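Local coordinates for THB11 (Chlamydomonas reinhardtii, PDB 6TD7), which binds heme as a truncated globin domain and probably binds oxygen at its iron, with cyanide bound in this structure, at residues Phe95-Gly98 against Met99-Glu103. Residues are numbered along the deposited sequence; the frame is centred on the assembly and turned at random.
With HEM (protoporphyrin IX containing Fe), chain B.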
loop_
_atom_site.group_PDB
_atom_site.type_symbol
_atom_site.label_atom_id
_atom_site.label_comp_id
_atom_site.label_asym_id
_atom_site.label_seq_id
_atom_site.Cartn_x
_atom_site.Cartn_y
_atom_site.Cartn_z
ATOM N N PHE A 95 -9.144 2.566 3.304
ATOM C CA PHE A 95 -8.110 1.593 2.976
ATOM C C PHE A 95 -8.518 0.731 1.785
ATOM O O PHE A 95 -7.679 0.399 0.937
ATOM C CB PHE A 95 -7.801 0.716 4.192
ATOM C CG PHE A 95 -6.505 -0.041 4.073
ATOM C CD1 PHE A 95 -5.292 0.618 4.183
ATOM C CD2 PHE A 95 -6.496 -1.404 3.842
ATOM C CE1 PHE A 95 -4.097 -0.068 4.066
ATOM C CE2 PHE A 95 -5.299 -2.095 3.726
ATOM C CZ PHE A 95 -4.102 -1.427 3.837
ATOM N N ASP A 96 -9.798 0.353 1.702
ATOM C CA ASP A 96 -10.275 -0.382 0.534
ATOM C C ASP A 96 -9.982 0.389 -0.749
ATOM O O ASP A 96 -9.522 -0.180 -1.745
ATOM C CB ASP A 96 -11.779 -0.649 0.644
ATOM C CG ASP A 96 -12.133 -1.669 1.715
ATOM O OD1 ASP A 96 -11.258 -2.450 2.153
ATOM O OD2 ASP A 96 -13.321 -1.699 2.100
ATOM N N LEU A 97 -10.260 1.692 -0.746
ATOM C CA LEU A 97 -9.991 2.509 -1.927
ATOM C C LEU A 97 -8.507 2.494 -2.271
ATOM O O LEU A 97 -8.133 2.373 -3.444
ATOM C CB LEU A 97 -10.493 3.927 -1.675
ATOM C CG LEU A 97 -10.723 4.901 -2.825
ATOM C CD1 LEU A 97 -11.382 4.245 -4.025
ATOM C CD2 LEU A 97 -11.582 6.043 -2.296
ATOM N N GLY A 98 -7.645 2.614 -1.260
ATOM C CA GLY A 98 -6.219 2.486 -1.502
ATOM C C GLY A 98 -5.855 1.166 -2.152
ATOM O O GLY A 98 -5.038 1.122 -3.075
ATOM N N MET A 99 -6.448 0.066 -1.679
ATOM C CA MET A 99 -6.139 -1.233 -2.272
ATOM C C MET A 99 -6.664 -1.330 -3.701
ATOM O O MET A 99 -6.004 -1.910 -4.571
ATOM C CB MET A 99 -6.690 -2.357 -1.392
ATOM C CG MET A 99 -5.683 -2.781 -0.316
ATOM S SD MET A 99 -6.242 -4.046 0.851
ATOM C CE MET A 99 -7.899 -3.483 1.234
ATOM N N LYS A 100 -7.844 -0.760 -3.967
ATOM C CA LYS A 100 -8.335 -0.677 -5.339
ATOM C C LYS A 100 -7.322 0.026 -6.234
ATOM O O LYS A 100 -7.020 -0.437 -7.340
ATOM C CB LYS A 100 -9.681 0.056 -5.364
ATOM C CG LYS A 100 -10.312 0.238 -6.750
ATOM C CD LYS A 100 -10.692 1.700 -7.022
ATOM C CE LYS A 100 -12.056 1.829 -7.695
ATOM N NZ LYS A 100 -11.992 2.626 -8.949
ATOM N N TYR A 101 -6.771 1.148 -5.762
ATOM C CA TYR A 101 -5.856 1.931 -6.582
ATOM C C TYR A 101 -4.524 1.219 -6.796
ATOM O O TYR A 101 -3.917 1.355 -7.865
ATOM C CB TYR A 101 -5.626 3.296 -5.939
ATOM C CG TYR A 101 -6.794 4.238 -6.072
ATOM C CD1 TYR A 101 -7.532 4.298 -7.244
ATOM C CD2 TYR A 101 -7.158 5.071 -5.025
ATOM C CE1 TYR A 101 -8.594 5.161 -7.372
ATOM C CE2 TYR A 101 -8.221 5.939 -5.144
ATOM C CZ TYR A 101 -8.936 5.979 -6.319
ATOM O OH TYR A 101 -10.000 6.838 -6.450
ATOM N N PHE A 102 -4.048 0.473 -5.802
ATOM C CA PHE A 102 -2.825 -0.297 -6.004
ATOM C C PHE A 102 -3.051 -1.382 -7.043
ATOM O O PHE A 102 -2.198 -1.620 -7.908
ATOM C CB PHE A 102 -2.361 -0.901 -4.683
ATOM C CG PHE A 102 -0.938 -1.359 -4.699
ATOM C CD1 PHE A 102 -0.612 -2.628 -5.141
ATOM C CD2 PHE A 102 0.076 -0.514 -4.274
ATOM C CE1 PHE A 102 0.696 -3.047 -5.159
ATOM C CE2 PHE A 102 1.387 -0.931 -4.285
ATOM C CZ PHE A 102 1.698 -2.199 -4.732
ATOM N N GLU A 103 -4.213 -2.035 -6.986
ATOM C CA GLU A 103 -4.563 -3.040 -7.981
ATOM C C GLU A 103 -4.720 -2.424 -9.366
ATOM O O GLU A 103 -4.292 -3.009 -10.368
ATOM C CB GLU A 103 -5.853 -3.743 -7.557
ATOM C CG GLU A 103 -6.339 -4.819 -8.504
ATOM C CD GLU A 103 -7.743 -5.283 -8.168
ATOM O OE1 GLU A 103 -7.983 -6.508 -8.163
ATOM O OE2 GLU A 103 -8.609 -4.422 -7.902
HETATM C CHA HEM B . 2.444 5.278 6.166
HETATM C CHB HEM B . -1.741 7.352 4.754
HETATM C CHC HEM B . -3.043 3.381 2.275
HETATM C CHD HEM B . 0.928 1.118 4.061
HETATM C C1A HEM B . 1.445 6.217 5.980
HETATM C C2A HEM B . 1.422 7.605 6.418
HETATM C C3A HEM B . 0.267 8.145 6.015
HETATM C C4A HEM B . -0.493 7.142 5.311
HETATM C CMA HEM B . -0.201 9.597 6.243
HETATM C CAA HEM B . 2.521 8.375 7.189
HETATM C CBA HEM B . 2.902 7.693 8.492
HETATM C CGA HEM B . 4.143 8.350 9.048
HETATM O O1A HEM B . 4.418 8.147 10.259
HETATM O O2A HEM B . 4.857 9.066 8.295
HETATM C C1B HEM B . -2.422 6.488 3.920
HETATM C C2B HEM B . -3.633 6.797 3.189
HETATM C C3B HEM B . -4.008 5.709 2.510
HETATM C C4B HEM B . -3.042 4.663 2.777
HETATM C CMB HEM B . -4.370 8.153 3.206
HETATM C CAB HEM B . -5.252 5.620 1.597
HETATM C CBB HEM B . -5.746 4.451 1.185
HETATM C C1C HEM B . -2.056 2.457 2.544
HETATM C C2C HEM B . -2.011 1.144 1.962
HETATM C C3C HEM B . -0.949 0.507 2.449
HETATM C C4C HEM B . -0.232 1.397 3.350
HETATM C CMC HEM B . -3.051 0.570 0.974
HETATM C CAC HEM B . -0.574 -0.932 2.056
HETATM C CBC HEM B . -0.043 -1.745 2.968
HETATM C C1D HEM B . 1.717 2.064 4.698
HETATM C C2D HEM B . 3.089 1.885 5.126
HETATM C C3D HEM B . 3.497 3.021 5.708
HETATM C C4D HEM B . 2.416 3.983 5.662
HETATM C CMD HEM B . 3.908 0.590 4.939
HETATM C CAD HEM B . 4.892 3.316 6.285
HETATM C CBD HEM B . 5.081 2.839 7.710
HETATM C CGD HEM B . 6.540 3.097 7.971
HETATM O O1D HEM B . 7.351 2.141 7.853
HETATM O O2D HEM B . 6.890 4.271 8.260
HETATM N NA HEM B . 0.255 5.977 5.310
HETATM N NB HEM B . -2.086 5.175 3.641
HETATM N NC HEM B . -0.948 2.588 3.382
HETATM N ND HEM B . 1.347 3.354 5.042
HETATM FE FE HEM B . -0.311 4.252 4.338
#
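Lys100 N donates to Asp96 O at 2.8 Å, with an N-H...O angle of 164°, the shortest and straightest of four successive i to i+4 backbone bonds that define one regular α-helical passage within helix 92-108. On the buried side of this passage, Phe95 stands between the heme and Met99. With CG anti to the backbone N (chi1 -164°), its ring reaches over the face of pyrrole C of the heme: CE1 lies 3.2 Å from HEM C2C, and the methyl CMC adjoins CE1 and CZ. The CD2 and CE2 atoms of the same ring meet Met99, whose SD comes 3.6 Å from Phe95 CE2. SD lies 57° off the ring normal, an oblique Met-aromatic contact. The bend at chi3 of Met99 turns its methyl back along the ring, so that CE touches both Phe95 CD2 and Asp96 OD1; that carboxylate oxygen also forms a salt bridge with Lys127 of helix 125-131. Gly98, three residues after Phe95, brings its CA to 3.4 Å from HEM CBB; a beta carbon modelled there would clash with this vinyl carbon. Away from the heme, Leu97 and Tyr101 run side by side: CG of Leu97 packs 3.6 Å from Tyr101 CE2, while the phenol OH is hydrogen-bonded to Asp38. Replacing Phe95 by an alanine would probably open a gap over pyrrole C and leave the Met99 thioether without its aromatic partner and less restrained. Phe95 and Gly98 belong to the heme pocket, and the Phe95 side chain lies about 5 Å from that of the axial ligand His81. The chemistry is therefore divided: Phe95 and the Gly98 backbone meet the porphyrin, the thioether backs the Phe95 ring, and the charged and hydroxyl ends find their partners elsewhere in the globin fold.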